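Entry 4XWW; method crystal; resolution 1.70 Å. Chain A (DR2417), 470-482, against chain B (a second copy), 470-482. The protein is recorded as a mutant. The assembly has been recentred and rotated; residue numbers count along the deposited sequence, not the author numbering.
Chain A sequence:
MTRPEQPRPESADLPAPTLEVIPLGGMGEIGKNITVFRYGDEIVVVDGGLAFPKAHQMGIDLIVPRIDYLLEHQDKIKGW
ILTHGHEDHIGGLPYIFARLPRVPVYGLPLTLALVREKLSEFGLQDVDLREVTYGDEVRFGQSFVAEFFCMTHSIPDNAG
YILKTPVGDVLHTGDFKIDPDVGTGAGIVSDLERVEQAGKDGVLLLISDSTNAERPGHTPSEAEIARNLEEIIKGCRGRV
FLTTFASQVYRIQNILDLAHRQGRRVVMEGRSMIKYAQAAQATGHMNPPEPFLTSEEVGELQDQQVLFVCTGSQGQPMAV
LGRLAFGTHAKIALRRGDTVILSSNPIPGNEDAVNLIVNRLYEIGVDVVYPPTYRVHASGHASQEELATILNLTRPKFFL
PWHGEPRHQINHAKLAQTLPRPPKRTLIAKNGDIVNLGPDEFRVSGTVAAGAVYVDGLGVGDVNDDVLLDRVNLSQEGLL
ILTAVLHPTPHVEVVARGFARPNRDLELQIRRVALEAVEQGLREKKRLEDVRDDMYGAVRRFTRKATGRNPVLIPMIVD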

# COMPACT_ATOMS: atom_id res chain seq x y z
N ASP A 470 2.20 -20.19 5.36
CA ASP A 470 2.69 -21.02 4.28
C ASP A 470 2.57 -20.28 2.95
O ASP A 470 3.50 -20.28 2.15
CB ASP A 470 1.94 -22.36 4.23
CG ASP A 470 2.25 -23.25 5.43
OD1 ASP A 470 3.19 -22.94 6.19
OD2 ASP A 470 1.56 -24.28 5.61
N ARG A 471 1.42 -19.63 2.73
CA ARG A 471 1.22 -18.82 1.52
C ARG A 471 2.29 -17.73 1.37
O ARG A 471 2.80 -17.51 0.26
CB ARG A 471 -0.18 -18.20 1.50
CG ARG A 471 -1.29 -19.19 1.15
CD ARG A 471 -2.68 -18.56 1.14
NE ARG A 471 -3.72 -19.57 0.97
CZ ARG A 471 -5.03 -19.33 0.99
NH1 ARG A 471 -5.48 -18.10 1.18
NH2 ARG A 471 -5.88 -20.33 0.82
N VAL A 472 2.64 -17.07 2.47
CA VAL A 472 3.65 -16.02 2.42
C VAL A 472 4.98 -16.59 1.96
O VAL A 472 5.60 -16.10 1.01
CB VAL A 472 3.86 -15.32 3.77
CG1 VAL A 472 4.91 -14.21 3.64
CG2 VAL A 472 2.55 -14.74 4.30
N ASN A 473 5.40 -17.64 2.64
CA ASN A 473 6.67 -18.29 2.33
C ASN A 473 6.72 -18.72 0.87
O ASN A 473 7.72 -18.49 0.20
CB ASN A 473 6.89 -19.49 3.25
CG ASN A 473 7.29 -19.06 4.65
OD1 ASN A 473 7.97 -18.05 4.82
ND2 ASN A 473 6.86 -19.82 5.65
N LEU A 474 5.64 -19.31 0.38
CA LEU A 474 5.58 -19.69 -1.03
C LEU A 474 5.68 -18.47 -1.94
O LEU A 474 6.38 -18.50 -2.95
CB LEU A 474 4.29 -20.46 -1.32
CG LEU A 474 4.19 -21.80 -0.59
CD1 LEU A 474 2.88 -22.51 -0.90
CD2 LEU A 474 5.38 -22.66 -0.96
N SER A 475 4.97 -17.40 -1.59
CA SER A 475 4.95 -16.18 -2.39
C SER A 475 6.34 -15.58 -2.55
O SER A 475 6.67 -15.01 -3.58
CB SER A 475 4.03 -15.14 -1.77
OG SER A 475 4.62 -14.58 -0.61
N GLN A 476 7.13 -15.70 -1.49
CA GLN A 476 8.43 -15.07 -1.43
C GLN A 476 9.52 -15.91 -2.08
O GLN A 476 10.26 -15.45 -2.95
CB GLN A 476 8.81 -14.79 0.02
CG GLN A 476 7.82 -13.92 0.74
CD GLN A 476 7.82 -12.52 0.19
OE1 GLN A 476 6.94 -12.14 -0.58
NE2 GLN A 476 8.84 -11.75 0.55
N GLU A 477 9.62 -17.16 -1.64
CA GLU A 477 10.79 -17.97 -1.93
C GLU A 477 10.53 -19.05 -2.97
O GLU A 477 11.47 -19.70 -3.44
CB GLU A 477 11.32 -18.59 -0.64
CG GLU A 477 11.72 -17.58 0.42
CD GLU A 477 13.02 -16.86 0.10
OE1 GLU A 477 13.72 -17.28 -0.84
OE2 GLU A 477 13.34 -15.87 0.80
N GLY A 478 9.27 -19.24 -3.34
CA GLY A 478 8.91 -20.32 -4.25
C GLY A 478 9.15 -21.65 -3.54
O GLY A 478 9.38 -21.66 -2.33
N LEU A 479 9.11 -22.76 -4.25
CA LEU A 479 9.34 -24.03 -3.57
C LEU A 479 10.21 -25.02 -4.33
O LEU A 479 10.30 -25.00 -5.56
CB LEU A 479 8.02 -24.71 -3.23
CG LEU A 479 7.41 -25.53 -4.37
CD1 LEU A 479 6.58 -26.65 -3.82
CD2 LEU A 479 6.56 -24.62 -5.19
N LEU A 480 10.84 -25.90 -3.56
CA LEU A 480 11.59 -27.04 -4.08
C LEU A 480 11.13 -28.30 -3.37
O LEU A 480 11.32 -28.44 -2.16
CB LEU A 480 13.09 -26.83 -3.89
CG LEU A 480 13.77 -26.21 -5.11
CD1 LEU A 480 15.26 -26.00 -4.87
CD2 LEU A 480 13.54 -27.12 -6.29
N ILE A 481 10.52 -29.21 -4.11
CA ILE A 481 10.16 -30.50 -3.55
C ILE A 481 11.21 -31.54 -3.94
O ILE A 481 11.36 -31.90 -5.11
CB ILE A 481 8.74 -30.94 -3.98
CG1 ILE A 481 8.58 -32.46 -3.85
CG2 ILE A 481 8.40 -30.45 -5.36
CD1 ILE A 481 7.99 -32.88 -2.53
N LEU A 482 11.96 -32.00 -2.94
CA LEU A 482 12.99 -33.00 -3.14
C LEU A 482 12.52 -34.35 -2.66
O LEU A 482 12.27 -34.54 -1.47
CB LEU A 482 14.27 -32.63 -2.39
CG LEU A 482 14.68 -31.16 -2.30
CD1 LEU A 482 15.26 -30.92 -0.92
CD2 LEU A 482 15.70 -30.84 -3.37
N ASP B 470 3.99 -17.59 -11.11
CA ASP B 470 3.91 -18.78 -10.27
C ASP B 470 3.83 -18.43 -8.80
O ASP B 470 3.00 -18.98 -8.06
CB ASP B 470 5.12 -19.68 -10.51
CG ASP B 470 4.77 -20.95 -11.26
OD1 ASP B 470 3.64 -21.45 -11.07
OD2 ASP B 470 5.62 -21.44 -12.02
N ARG B 471 4.69 -17.51 -8.36
CA ARG B 471 4.68 -17.10 -6.96
C ARG B 471 3.34 -16.49 -6.57
O ARG B 471 2.87 -16.68 -5.44
CB ARG B 471 5.80 -16.09 -6.69
CG ARG B 471 7.19 -16.68 -6.88
CD ARG B 471 8.25 -15.66 -6.53
NE ARG B 471 9.58 -16.24 -6.67
CZ ARG B 471 10.71 -15.58 -6.46
NH1 ARG B 471 10.68 -14.30 -6.12
NH2 ARG B 471 11.88 -16.20 -6.61
N VAL B 472 2.72 -15.77 -7.50
CA VAL B 472 1.43 -15.14 -7.26
C VAL B 472 0.34 -16.21 -7.07
O VAL B 472 -0.50 -16.11 -6.17
CB VAL B 472 1.03 -14.20 -8.41
CG1 VAL B 472 -0.42 -13.74 -8.27
CG2 VAL B 472 1.97 -12.99 -8.46
N ASN B 473 0.36 -17.23 -7.92
CA ASN B 473 -0.61 -18.31 -7.83
C ASN B 473 -0.48 -19.09 -6.53
O ASN B 473 -1.48 -19.35 -5.85
CB ASN B 473 -0.48 -19.26 -9.02
CG ASN B 473 -1.13 -18.70 -10.27
OD1 ASN B 473 -2.03 -17.87 -10.19
ND2 ASN B 473 -0.67 -19.15 -11.44
N LEU B 474 0.75 -19.45 -6.17
CA LEU B 474 1.00 -20.13 -4.91
C LEU B 474 0.43 -19.32 -3.75
O LEU B 474 -0.28 -19.84 -2.90
CB LEU B 474 2.50 -20.38 -4.71
CG LEU B 474 3.10 -21.60 -5.42
CD1 LEU B 474 4.34 -21.23 -6.21
CD2 LEU B 474 3.41 -22.69 -4.42
N SER B 475 0.74 -18.03 -3.75
CA SER B 475 0.36 -17.13 -2.66
C SER B 475 -1.15 -16.99 -2.50
O SER B 475 -1.65 -16.84 -1.38
CB SER B 475 0.97 -15.75 -2.89
OG SER B 475 0.31 -15.06 -3.94
N GLN B 476 -1.88 -17.02 -3.60
CA GLN B 476 -3.32 -16.79 -3.55
C GLN B 476 -4.10 -18.08 -3.31
O GLN B 476 -5.10 -18.07 -2.59
CB GLN B 476 -3.79 -16.11 -4.83
CG GLN B 476 -3.28 -14.69 -4.97
CD GLN B 476 -3.87 -13.95 -6.15
OE1 GLN B 476 -4.32 -14.56 -7.12
NE2 GLN B 476 -3.89 -12.62 -6.07
N GLU B 477 -3.64 -19.19 -3.88
CA GLU B 477 -4.46 -20.40 -3.89
C GLU B 477 -3.86 -21.61 -3.17
O GLU B 477 -4.58 -22.58 -2.89
CB GLU B 477 -4.79 -20.78 -5.33
CG GLU B 477 -5.52 -19.69 -6.09
CD GLU B 477 -6.95 -19.48 -5.61
OE1 GLU B 477 -7.45 -20.32 -4.84
OE2 GLU B 477 -7.56 -18.46 -6.00
N GLY B 478 -2.57 -21.57 -2.88
CA GLY B 478 -1.93 -22.66 -2.15
C GLY B 478 -1.54 -23.86 -3.01
O GLY B 478 -1.65 -23.80 -4.24
N LEU B 479 -1.11 -24.95 -2.37
CA LEU B 479 -0.59 -26.10 -3.12
C LEU B 479 -1.02 -27.48 -2.60
O LEU B 479 -1.10 -27.71 -1.39
CB LEU B 479 0.94 -26.04 -3.14
CG LEU B 479 1.61 -27.21 -3.86
CD1 LEU B 479 1.27 -27.16 -5.34
CD2 LEU B 479 3.10 -27.19 -3.64
N LEU B 480 -1.30 -28.39 -3.54
CA LEU B 480 -1.47 -29.81 -3.25
C LEU B 480 -0.54 -30.66 -4.11
O LEU B 480 -0.61 -30.62 -5.33
CB LEU B 480 -2.92 -30.25 -3.49
CG LEU B 480 -4.01 -29.78 -2.53
CD1 LEU B 480 -5.36 -30.31 -2.98
CD2 LEU B 480 -3.69 -30.25 -1.14
N ILE B 481 0.33 -31.44 -3.48
CA ILE B 481 1.18 -32.35 -4.23
C ILE B 481 0.62 -33.77 -4.15
O ILE B 481 0.39 -34.30 -3.06
CB ILE B 481 2.62 -32.35 -3.71
CG1 ILE B 481 3.15 -30.92 -3.60
CG2 ILE B 481 3.51 -33.22 -4.60
CD1 ILE B 481 4.50 -30.83 -2.93
N LEU B 482 0.41 -34.38 -5.31
CA LEU B 482 -0.21 -35.70 -5.38
C LEU B 482 0.72 -36.73 -5.99
O LEU B 482 1.08 -36.64 -7.17
CB LEU B 482 -1.49 -35.63 -6.20
CG LEU B 482 -2.25 -34.31 -6.08
CD1 LEU B 482 -3.17 -34.11 -7.28
CD2 LEU B 482 -3.03 -34.28 -4.78

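The apolar centre is a run of like-with-like contacts between the two copies. A:Leu474 CD1 lies 3.6 Å from B:Leu474 CD2, and that same B:Leu474 CD2 is 3.8 Å from A:Leu479 CD2. Further along, A:Leu479 CD1 approaches B:Leu479 CD2 at 3.5 Å, and A:Ile481 CD1 meets B:Ile481 CD1 at 4.1 Å. The matching is not exact: A:Leu479 adopts chi1 p but B:Leu479 t; A:Ile481 t but B:Ile481 m.

The helix arrangement accounts for the A:Leu474 and B:Leu474 pairing. The two 470-477 helices run antiparallel at 179°, their axes approaching to 7.6 Å, so A:Leu474 CA lies 6.0 Å from B:Leu474 CA, while A:Arg471 lies beside B:Ser475 and B:Arg471 beside A:Ser475. Such close packing suits a small residue: A:Ser475 CB sits 3.3 Å from B:Ser475 CB. Each serine hydroxyl turns back to its own helix, A:Ser475 OG donating to A:Val472 O at 2.4 Å, very short, and B:Ser475 OG to B:Val472 O at 2.6 Å.

At the polar edge, the extended arginines cross the partner helix's C-terminal end. A:Arg471 CD is 3.2 Å from B:Ser475 O, and B:Arg471 NH1 is 3.4 Å from A:Gln476 O, which lies over the guanidinium face at a poor hydrogen-bonding angle. No hydrogen bond joins the stretches; both guanidinium groups are satisfied elsewhere in the structure.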